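Local coordinates for protein putative alpha KG dependent 2,4-D dioxygenase (Burkholderia xenovorans, PDB 5J92) that binds iron(II) and probably acts as a 2-oxoglutarate-dependent dioxygenase of the TfdA family, at residues A16-A21 with Q249-S253; L51-Y57 with V258-M263; L130-F136 with A288-R294. The contacts are given in a common frame with arbitrary orientation. Numbering follows the deposited sequence.

Contact 1: A16-A21 with Q249-S253; sequences AHPFIA and QFVYS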
loop_
_atom_site.group_PDB
_atom_site.type_symbol
_atom_site.label_atom_id
_atom_site.label_comp_id
_atom_site.label_asym_id
_atom_site.label_seq_id
_atom_site.Cartn_x
_atom_site.Cartn_y
_atom_site.Cartn_z
ATOM N N ALA A 16 14.451 -19.962 -9.369
ATOM C CA ALA A 16 14.276 -19.633 -7.956
ATOM C C ALA A 16 12.831 -19.305 -7.628
ATOM O O ALA A 16 12.465 -19.188 -6.449
ATOM C CB ALA A 16 15.165 -18.439 -7.573
ATOM N N HIS A 17 12.034 -19.113 -8.666
ATOM C CA HIS A 17 10.625 -18.775 -8.669
ATOM C C HIS A 17 10.120 -19.259 -10.018
ATOM O O HIS A 17 10.907 -19.314 -10.972
ATOM C CB HIS A 17 10.430 -17.250 -8.508
ATOM C CG HIS A 17 9.003 -16.811 -8.460
ATOM N ND1 HIS A 17 8.255 -16.592 -9.597
ATOM C CD2 HIS A 17 8.190 -16.528 -7.413
ATOM C CE1 HIS A 17 7.036 -16.215 -9.253
ATOM N NE2 HIS A 17 6.973 -16.158 -7.933
ATOM N N PRO A 18 8.866 -19.677 -10.130
ATOM C CA PRO A 18 8.429 -20.235 -11.423
ATOM C C PRO A 18 8.590 -19.267 -12.593
ATOM O O PRO A 18 8.808 -19.715 -13.726
ATOM C CB PRO A 18 6.959 -20.614 -11.171
ATOM C CG PRO A 18 6.591 -19.924 -9.894
ATOM C CD PRO A 18 7.841 -19.835 -9.087
ATOM N N PHE A 19 8.517 -17.958 -12.373
ATOM C CA PHE A 19 8.638 -17.074 -13.531
ATOM C C PHE A 19 9.327 -15.734 -13.294
ATOM O O PHE A 19 9.526 -15.002 -14.270
ATOM C CB PHE A 19 7.240 -16.837 -14.146
ATOM C CG PHE A 19 6.182 -16.402 -13.161
ATOM C CD1 PHE A 19 6.105 -15.080 -12.733
ATOM C CD2 PHE A 19 5.221 -17.302 -12.712
ATOM C CE1 PHE A 19 5.108 -14.662 -11.850
ATOM C CE2 PHE A 19 4.221 -16.900 -11.825
ATOM C CZ PHE A 19 4.163 -15.569 -11.390
ATOM N N ILE A 20 9.713 -15.381 -12.073
ATOM C CA ILE A 20 10.335 -14.082 -11.814
ATOM C C ILE A 20 11.855 -14.173 -11.807
ATOM O O ILE A 20 12.534 -13.290 -12.333
ATOM C CB ILE A 20 9.831 -13.487 -10.485
ATOM C CG1 ILE A 20 8.328 -13.227 -10.549
ATOM C CG2 ILE A 20 10.602 -12.188 -10.170
ATOM C CD1 ILE A 20 7.743 -12.780 -9.223
ATOM N N ALA A 21 12.410 -15.210 -11.179
ATOM C CA ALA A 21 13.822 -15.219 -10.837
ATOM C C ALA A 21 14.429 -16.588 -11.098
ATOM O O ALA A 21 13.773 -17.620 -10.931
ATOM C CB ALA A 21 14.042 -14.841 -9.362
ATOM N N GLN A 249 1.261 -13.318 -5.108
ATOM C CA GLN A 249 1.400 -14.147 -6.300
ATOM C C GLN A 249 2.226 -13.482 -7.394
ATOM O O GLN A 249 2.609 -14.168 -8.349
ATOM C CB GLN A 249 0.014 -14.538 -6.834
ATOM C CG GLN A 249 -0.873 -13.382 -7.315
ATOM C CD GLN A 249 -1.840 -12.900 -6.233
ATOM O OE1 GLN A 249 -1.510 -12.902 -5.046
ATOM N NE2 GLN A 249 -3.044 -12.488 -6.644
ATOM N N PHE A 250 2.503 -12.174 -7.296
ATOM C CA PHE A 250 3.316 -11.483 -8.286
ATOM C C PHE A 250 4.705 -11.140 -7.761
ATOM O O PHE A 250 5.461 -10.460 -8.459
ATOM C CB PHE A 250 2.619 -10.193 -8.750
ATOM C CG PHE A 250 1.230 -10.404 -9.263
ATOM C CD1 PHE A 250 0.969 -11.359 -10.242
ATOM C CD2 PHE A 250 0.167 -9.692 -8.720
ATOM C CE1 PHE A 250 -0.318 -11.558 -10.697
ATOM C CE2 PHE A 250 -1.128 -9.878 -9.180
ATOM C CZ PHE A 250 -1.371 -10.820 -10.173
ATOM N N VAL A 251 5.055 -11.585 -6.549
ATOM C CA VAL A 251 6.256 -11.124 -5.857
ATOM C C VAL A 251 7.198 -12.288 -5.576
ATOM O O VAL A 251 6.766 -13.376 -5.170
ATOM C CB VAL A 251 5.895 -10.393 -4.549
ATOM C CG1 VAL A 251 7.162 -10.101 -3.727
ATOM C CG2 VAL A 251 5.163 -9.077 -4.901
ATOM N N TYR A 252 8.489 -12.051 -5.816
ATOM C CA TYR A 252 9.579 -12.913 -5.371
ATOM C C TYR A 252 10.428 -12.132 -4.372
ATOM O O TYR A 252 10.872 -11.019 -4.669
ATOM C CB TYR A 252 10.441 -13.379 -6.557
ATOM C CG TYR A 252 11.799 -13.949 -6.173
ATOM C CD1 TYR A 252 11.904 -15.175 -5.528
ATOM C CD2 TYR A 252 12.973 -13.258 -6.453
ATOM C CE1 TYR A 252 13.144 -15.695 -5.184
ATOM C CE2 TYR A 252 14.227 -13.766 -6.100
ATOM C CZ TYR A 252 14.298 -14.992 -5.467
ATOM O OH TYR A 252 15.515 -15.526 -5.108
ATOM N N SER A 253 10.649 -12.713 -3.202
ATOM C CA SER A 253 11.473 -12.113 -2.157
ATOM C C SER A 253 12.843 -12.792 -2.152
ATOM O O SER A 253 12.946 -14.004 -1.914
ATOM C CB SER A 253 10.782 -12.246 -0.796
ATOM O OG SER A 253 11.524 -11.590 0.226
HETATM O O HOH W 1 5.221 -15.194 -6.193
#

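Contact 2: L51-Y57 with V258-M263; sequences LIFPRQY and VRDLVM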
loop_
_atom_site.group_PDB
_atom_site.type_symbol
_atom_site.label_atom_id
_atom_site.label_comp_id
_atom_site.label_asym_id
_atom_site.label_seq_id
_atom_site.Cartn_x
_atom_site.Cartn_y
_atom_site.Cartn_z
ATOM N N LEU A 51 17.876 -12.316 -12.495
ATOM C CA LEU A 51 18.900 -13.339 -12.642
ATOM C C LEU A 51 19.914 -13.205 -11.510
ATOM O O LEU A 51 20.400 -12.098 -11.217
ATOM C CB LEU A 51 19.598 -13.231 -14.010
ATOM C CG LEU A 51 18.738 -13.476 -15.257
ATOM C CD1 LEU A 51 19.545 -13.241 -16.530
ATOM C CD2 LEU A 51 18.199 -14.897 -15.254
ATOM N N ILE A 52 20.233 -14.334 -10.894
ATOM C CA ILE A 52 21.104 -14.414 -9.724
ATOM C C ILE A 52 22.331 -15.217 -10.121
ATOM O O ILE A 52 22.211 -16.389 -10.508
ATOM C CB ILE A 52 20.395 -15.094 -8.542
ATOM C CG1 ILE A 52 19.109 -14.353 -8.199
ATOM C CG2 ILE A 52 21.337 -15.228 -7.364
ATOM C CD1 ILE A 52 17.989 -15.297 -7.813
ATOM N N PHE A 53 23.504 -14.607 -10.010
ATOM C CA PHE A 53 24.756 -15.315 -10.264
ATOM C C PHE A 53 25.448 -15.546 -8.924
ATOM O O PHE A 53 26.004 -14.602 -8.339
ATOM C CB PHE A 53 25.651 -14.515 -11.218
ATOM C CG PHE A 53 24.968 -14.125 -12.508
ATOM C CD1 PHE A 53 24.211 -12.959 -12.587
ATOM C CD2 PHE A 53 25.086 -14.914 -13.642
ATOM C CE1 PHE A 53 23.580 -12.592 -13.765
ATOM C CE2 PHE A 53 24.465 -14.554 -14.830
ATOM C CZ PHE A 53 23.716 -13.394 -14.894
ATOM N N PRO A 54 25.406 -16.757 -8.375
ATOM C CA PRO A 54 25.964 -16.976 -7.035
ATOM C C PRO A 54 27.481 -16.855 -7.010
ATOM O O PRO A 54 28.167 -17.111 -8.001
ATOM C CB PRO A 54 25.531 -18.413 -6.694
ATOM C CG PRO A 54 24.375 -18.716 -7.623
ATOM C CD PRO A 54 24.699 -17.943 -8.892
ATOM N N ARG A 55 27.996 -16.459 -5.847
ATOM C CA ARG A 55 29.416 -16.603 -5.501
ATOM C C ARG A 55 30.334 -15.950 -6.543
ATOM O O ARG A 55 31.252 -16.568 -7.088
ATOM C CB ARG A 55 29.757 -18.086 -5.290
ATOM C CG ARG A 55 28.982 -18.711 -4.127
ATOM C CD ARG A 55 29.056 -20.247 -4.068
ATOM N NE ARG A 55 28.107 -20.899 -4.979
ATOM C CZ ARG A 55 26.832 -21.182 -4.689
ATOM N NH1 ARG A 55 26.051 -21.774 -5.594
ATOM N NH2 ARG A 55 26.330 -20.873 -3.497
ATOM N N GLN A 56 30.085 -14.667 -6.801
ATOM C CA GLN A 56 30.877 -13.888 -7.749
ATOM C C GLN A 56 31.800 -12.976 -6.941
ATOM O O GLN A 56 31.420 -11.870 -6.551
ATOM C CB GLN A 56 29.981 -13.091 -8.689
ATOM C CG GLN A 56 29.139 -13.940 -9.625
ATOM C CD GLN A 56 29.974 -14.840 -10.502
ATOM O OE1 GLN A 56 31.022 -14.439 -11.010
ATOM N NE2 GLN A 56 29.521 -16.076 -10.673
ATOM N N TYR A 57 33.026 -13.439 -6.710
ATOM C CA TYR A 57 34.022 -12.659 -5.974
ATOM C C TYR A 57 34.788 -11.765 -6.950
ATOM O O TYR A 57 35.960 -11.982 -7.267
ATOM C CB TYR A 57 34.954 -13.587 -5.199
ATOM C CG TYR A 57 34.314 -14.175 -3.960
ATOM C CD1 TYR A 57 33.487 -15.296 -4.047
ATOM C CD2 TYR A 57 34.522 -13.611 -2.706
ATOM C CE1 TYR A 57 32.887 -15.833 -2.919
ATOM C CE2 TYR A 57 33.927 -14.148 -1.569
ATOM C CZ TYR A 57 33.110 -15.254 -1.685
ATOM O OH TYR A 57 32.510 -15.790 -0.566
ATOM N N VAL A 258 25.978 -14.083 0.548
ATOM C CA VAL A 258 27.187 -13.301 0.312
ATOM C C VAL A 258 27.686 -13.545 -1.107
ATOM O O VAL A 258 27.754 -14.690 -1.574
ATOM C CB VAL A 258 28.256 -13.640 1.364
ATOM C CG1 VAL A 258 29.627 -13.103 0.938
ATOM C CG2 VAL A 258 27.864 -13.039 2.717
ATOM N N ARG A 259 28.001 -12.454 -1.808
ATOM C CA ARG A 259 28.527 -12.435 -3.171
ATOM C C ARG A 259 27.545 -12.978 -4.211
ATOM O O ARG A 259 27.964 -13.399 -5.304
ATOM C CB ARG A 259 29.865 -13.173 -3.273
ATOM C CG ARG A 259 31.023 -12.469 -2.575
ATOM C CD ARG A 259 31.281 -11.085 -3.149
ATOM N NE ARG A 259 32.464 -10.509 -2.519
ATOM C CZ ARG A 259 33.320 -9.694 -3.119
ATOM N NH1 ARG A 259 33.128 -9.337 -4.381
ATOM N NH2 ARG A 259 34.370 -9.241 -2.452
ATOM N N ASP A 260 26.247 -12.929 -3.908
ATOM C CA ASP A 260 25.236 -13.006 -4.945
ATOM C C ASP A 260 25.401 -11.789 -5.852
ATOM O O ASP A 260 25.492 -10.655 -5.368
ATOM C CB ASP A 260 23.827 -12.959 -4.351
ATOM C CG ASP A 260 23.292 -14.310 -3.898
ATOM O OD1 ASP A 260 23.911 -15.365 -4.132
ATOM O OD2 ASP A 260 22.192 -14.288 -3.312
ATOM N N LEU A 261 25.428 -12.011 -7.158
ATOM C CA LEU A 261 25.248 -10.930 -8.122
ATOM C C LEU A 261 23.832 -11.057 -8.667
ATOM O O LEU A 261 23.508 -12.035 -9.353
ATOM C CB LEU A 261 26.287 -10.992 -9.238
ATOM C CG LEU A 261 26.606 -9.709 -10.014
ATOM C CD1 LEU A 261 27.616 -10.002 -11.106
ATOM C CD2 LEU A 261 25.379 -9.081 -10.630
ATOM N N VAL A 262 22.992 -10.071 -8.376
ATOM C CA VAL A 262 21.599 -10.087 -8.806
ATOM C C VAL A 262 21.425 -9.003 -9.858
ATOM O O VAL A 262 21.733 -7.825 -9.617
ATOM C CB VAL A 262 20.619 -9.893 -7.640
ATOM C CG1 VAL A 262 19.175 -9.838 -8.167
ATOM C CG2 VAL A 262 20.775 -11.021 -6.629
ATOM N N MET A 263 20.955 -9.421 -11.027
ATOM C CA MET A 263 20.711 -8.564 -12.176
ATOM C C MET A 263 19.223 -8.604 -12.470
ATOM O O MET A 263 18.643 -9.696 -12.553
ATOM C CB MET A 263 21.547 -9.053 -13.365
ATOM C CG MET A 263 21.061 -8.707 -14.744
ATOM S SD MET A 263 22.083 -9.613 -15.927
ATOM C CE MET A 263 21.542 -8.881 -17.468
HETATM O O HOH W 2 26.305 -16.127 -3.473
#

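Contact 3: L130-F136 with A288-R294; sequences LPARYSF and ATTLDDR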
loop_
_atom_site.group_PDB
_atom_site.type_symbol
_atom_site.label_atom_id
_atom_site.label_comp_id
_atom_site.label_asym_id
_atom_site.label_seq_id
_atom_site.Cartn_x
_atom_site.Cartn_y
_atom_site.Cartn_z
ATOM N N LEU A 130 14.926 8.749 -20.037
ATOM C CA LEU A 130 15.639 7.535 -20.421
ATOM C C LEU A 130 15.908 6.713 -19.164
ATOM O O LEU A 130 16.957 6.870 -18.520
ATOM C CB LEU A 130 16.927 7.886 -21.164
ATOM C CG LEU A 130 17.803 6.741 -21.658
ATOM C CD1 LEU A 130 16.970 5.822 -22.475
ATOM C CD2 LEU A 130 18.933 7.293 -22.502
ATOM N N PRO A 131 15.011 5.797 -18.802
ATOM C CA PRO A 131 15.134 5.071 -17.534
ATOM C C PRO A 131 16.174 3.958 -17.619
ATOM O O PRO A 131 16.866 3.781 -18.624
ATOM C CB PRO A 131 13.728 4.493 -17.317
ATOM C CG PRO A 131 12.853 5.191 -18.316
ATOM C CD PRO A 131 13.737 5.497 -19.465
ATOM N N ALA A 132 16.260 3.196 -16.528
ATOM C CA ALA A 132 17.224 2.118 -16.423
ATOM C C ALA A 132 16.795 0.932 -17.273
ATOM O O ALA A 132 15.605 0.711 -17.514
ATOM C CB ALA A 132 17.366 1.655 -14.969
ATOM N N ARG A 133 17.787 0.182 -17.748
ATOM C CA ARG A 133 17.510 -1.115 -18.352
ATOM C C ARG A 133 17.691 -2.181 -17.270
ATOM O O ARG A 133 16.771 -2.443 -16.501
ATOM C CB ARG A 133 18.421 -1.362 -19.553
ATOM C CG ARG A 133 18.123 -2.657 -20.309
ATOM C CD ARG A 133 18.942 -2.743 -21.587
ATOM N NE ARG A 133 18.482 -1.780 -22.588
ATOM C CZ ARG A 133 19.143 -1.472 -23.697
ATOM N NH1 ARG A 133 20.313 -2.041 -23.962
ATOM N NH2 ARG A 133 18.632 -0.589 -24.547
ATOM N N TYR A 134 18.878 -2.759 -17.167
ATOM C CA TYR A 134 19.206 -3.700 -16.107
ATOM C C TYR A 134 19.887 -2.970 -14.960
ATOM O O TYR A 134 20.742 -2.103 -15.179
ATOM C CB TYR A 134 20.133 -4.796 -16.615
ATOM C CG TYR A 134 19.574 -5.651 -17.733
ATOM C CD1 TYR A 134 18.728 -6.715 -17.454
ATOM C CD2 TYR A 134 19.903 -5.402 -19.069
ATOM C CE1 TYR A 134 18.219 -7.509 -18.459
ATOM C CE2 TYR A 134 19.391 -6.190 -20.091
ATOM C CZ TYR A 134 18.552 -7.249 -19.774
ATOM O OH TYR A 134 18.031 -8.062 -20.755
ATOM N N SER A 135 19.528 -3.346 -13.738
ATOM C CA SER A 135 20.262 -2.942 -12.549
ATOM C C SER A 135 20.995 -4.153 -11.986
ATOM O O SER A 135 20.568 -5.294 -12.174
ATOM C CB SER A 135 19.321 -2.341 -11.498
ATOM O OG SER A 135 18.741 -1.122 -11.960
ATOM N N PHE A 136 22.123 -3.900 -11.313
ATOM C CA PHE A 136 22.989 -4.946 -10.785
ATOM C C PHE A 136 23.348 -4.621 -9.344
ATOM O O PHE A 136 23.703 -3.477 -9.027
ATOM C CB PHE A 136 24.278 -5.083 -11.611
ATOM C CG PHE A 136 24.052 -5.252 -13.092
ATOM C CD1 PHE A 136 23.732 -4.158 -13.893
ATOM C CD2 PHE A 136 24.180 -6.503 -13.686
ATOM C CE1 PHE A 136 23.524 -4.305 -15.247
ATOM C CE2 PHE A 136 23.972 -6.663 -15.049
ATOM C CZ PHE A 136 23.658 -5.557 -15.836
ATOM N N ALA A 288 25.468 -1.201 -9.921
ATOM C CA ALA A 288 25.715 -0.656 -11.246
ATOM C C ALA A 288 24.386 -0.606 -11.977
ATOM O O ALA A 288 23.468 -1.380 -11.680
ATOM C CB ALA A 288 26.728 -1.483 -12.043
ATOM N N THR A 289 24.264 0.342 -12.900
ATOM C CA THR A 289 23.002 0.530 -13.597
ATOM C C THR A 289 23.264 0.815 -15.069
ATOM O O THR A 289 24.172 1.574 -15.414
ATOM C CB THR A 289 22.184 1.666 -12.960
ATOM O OG1 THR A 289 22.077 1.427 -11.551
ATOM C CG2 THR A 289 20.777 1.722 -13.564
ATOM N N THR A 290 22.488 0.173 -15.932
ATOM C CA THR A 290 22.517 0.452 -17.357
ATOM C C THR A 290 21.245 1.198 -17.730
ATOM O O THR A 290 20.196 1.019 -17.099
ATOM C CB THR A 290 22.633 -0.835 -18.184
ATOM O OG1 THR A 290 21.524 -1.696 -17.888
ATOM C CG2 THR A 290 23.940 -1.559 -17.857
ATOM N N LEU A 291 21.345 2.019 -18.773
ATOM C CA LEU A 291 20.234 2.816 -19.269
ATOM C C LEU A 291 19.595 2.153 -20.479
ATOM O O LEU A 291 20.265 1.484 -21.267
ATOM C CB LEU A 291 20.700 4.226 -19.636
ATOM C CG LEU A 291 21.184 5.011 -18.423
ATOM C CD1 LEU A 291 21.660 6.400 -18.824
ATOM C CD2 LEU A 291 20.023 5.104 -17.441
ATOM N N ASP A 292 18.284 2.351 -20.619
ATOM C CA ASP A 292 17.499 1.681 -21.659
ATOM C C ASP A 292 17.527 2.480 -22.964
ATOM O O ASP A 292 16.511 2.935 -23.473
ATOM C CB ASP A 292 16.073 1.455 -21.165
ATOM C CG ASP A 292 15.279 0.517 -22.062
ATOM O OD1 ASP A 292 15.899 -0.250 -22.826
ATOM O OD2 ASP A 292 14.033 0.529 -21.985
ATOM N N ASP A 293 18.731 2.657 -23.500
ATOM C CA ASP A 293 18.928 3.404 -24.742
ATOM C C ASP A 293 18.691 2.449 -25.903
ATOM O O ASP A 293 19.543 1.616 -26.220
ATOM C CB ASP A 293 20.328 4.003 -24.773
ATOM C CG ASP A 293 20.541 4.962 -25.929
ATOM O OD1 ASP A 293 19.770 4.941 -26.910
ATOM O OD2 ASP A 293 21.505 5.744 -25.849
ATOM N N ARG A 294 17.526 2.557 -26.543
ATOM C CA ARG A 294 17.185 1.615 -27.605
ATOM C C ARG A 294 18.048 1.781 -28.858
ATOM O O ARG A 294 18.003 0.906 -29.730
ATOM C CB ARG A 294 15.697 1.739 -27.957
ATOM C CG ARG A 294 14.744 1.416 -26.801
ATOM C CD ARG A 294 14.681 -0.078 -26.502
ATOM N NE ARG A 294 13.929 -0.359 -25.271
ATOM C CZ ARG A 294 12.654 -0.748 -25.223
ATOM N NH1 ARG A 294 11.953 -0.926 -26.337
ATOM N NH2 ARG A 294 12.073 -0.963 -24.052
#

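Contact 1: A16-A21 with Q249-S253
This is a side-chain contact between a turn and a strand, with no direct hydrogen bond across it. Residues 16-21 link strands 12-15 and 21-25 of the six-stranded sheet. Tyr252 lies on strand 251-254, an outer strand of the three-stranded sheet. Its ring takes up Ala16, His17 CB and Ala21. Ala21 CB lies 3.7 Å from the centroid of the Tyr252 ring, over one face, a CH-pi contact. Ala16 CB is 4.1 Å from Tyr252 CZ. Ile20 packs on Tyr252 CB and on the backbone of 250-252, with Ile20 CD1 3.3 Å from Phe250 O. The Tyr252 hydroxyl is hydrogen-bonded to ND1 of His254. A backbone hydrogen bond from Ala16 N to Ala21 O, 2.9 Å, closes the turn. His17 ND1 accepts from the backbone N of Phe19 and of Ile20, each at 3.1 Å. His17 NE2 lies 2.7 Å from a water, which donates to Val251 O at 2.6 Å. Loop and strand thus meet mainly by side-chain packing, and their hydrogen-bonded link runs through one water.

Contact 2: L51-Y57 with V258-M263
Ile52 and Val262 lie side by side on adjacent antiparallel strands, with Ile52 CG1 4.0 Å from Val262 CG2. They form a non-hydrogen-bonded pair. Leu51, Phe53, Leu261 and Met263 occupy the other face of the sheet. There Phe53 CB is 4.1 Å from Leu261 CB. Met263 SD lies at the edge of the Phe53 ring, 4.0 Å from Phe53 CE1, in a Met-aromatic contact. Ile41 of helix 35-47 covers Leu51, Phe53 and Met263. The backbones are joined by two hydrogen-bonded pairs. Leu51 N to Met263 O and Met263 N to Leu51 O are both 2.7 Å. Phe53 N to Leu261 O is 2.7 Å, and Leu261 N to Phe53 O is 2.9 Å. Beyond Phe53 the pairing gives way to loop. Gln56 N still donates a hydrogen bond to Arg259 O at 2.9 Å. A water accepts from Arg55 N at 2.9 Å and donates to Val258 O at 2.8 Å and to Asp260 OD1 at 2.6 Å. At the outer end, Arg259 CG lies 3.5 Å from the centroid of the Tyr57 ring, over its face. The Arg259 guanidinium makes a cation-pi contact with Tyr140. This is regular antiparallel pairing inside the six-stranded sheet of the double-stranded beta-helix (jelly-roll) fold of the TauD/TfdA dioxygenases.

Contact 3: L130-F136 with A288-R294
Phe136 lies beside Ala288 and Thr290, with Phe136 CE1 3.8 Å from Thr290 CG2. The two strands are antiparallel and carry a beta bulge, in the six-stranded sheet of the cupin-type core. Ser135 pairs with Thr289, but Ala132 pairs with Leu291, so the register shifts by one. Phe136 N to Ala288 O is 2.9 Å, and Ala288 N to Phe136 O is 3.0 Å. At the bulge Thr290 bonds to two residues: Arg133 N donates to Thr290 O at 2.6 Å, and Tyr134 O accepts from Thr290 N at 3.0 Å and Thr290 OG1 at 2.8 Å. Beyond it Asp292 N donates to Pro131 O at 2.8 Å. Ser135 OG is hydrogen-bonded to OD2 of Asp124, an iron ligand, so this pairing borders the metal site. Just after strand 284-291 ends, Asp292 is the centre of an inverse gamma turn and takes part in a salt-bridge network with Arg133 and Arg294. Asp292 OD1 accepts from Arg133 NE at 3.0 Å and from Arg294 NE at 3.1 Å.

Overall arrangement
From the N terminus, residues 16-21 come first, then 51-57, then 130-136. Contact 1 closes when the chain reaches 249-253, contact 2 soon after at 258-263, and contact 3 last at 288-294. All three contacts therefore cross one another along the chain, and none nests. Contact 1 ties the first hairpin to the three-stranded sheet. Contacts 2 and 3 lie in the six-stranded sheet, where strands 261-265 and 132-139 are neighbours. Met263 CE meets Tyr134 CD1 at 3.6 Å there. Contact 1 touches contact 2 where Tyr252 OH is 3.7 Å from Ile52 CD1. Contacts 1 and 3 do not touch; their nearest atoms are about 10 Å apart.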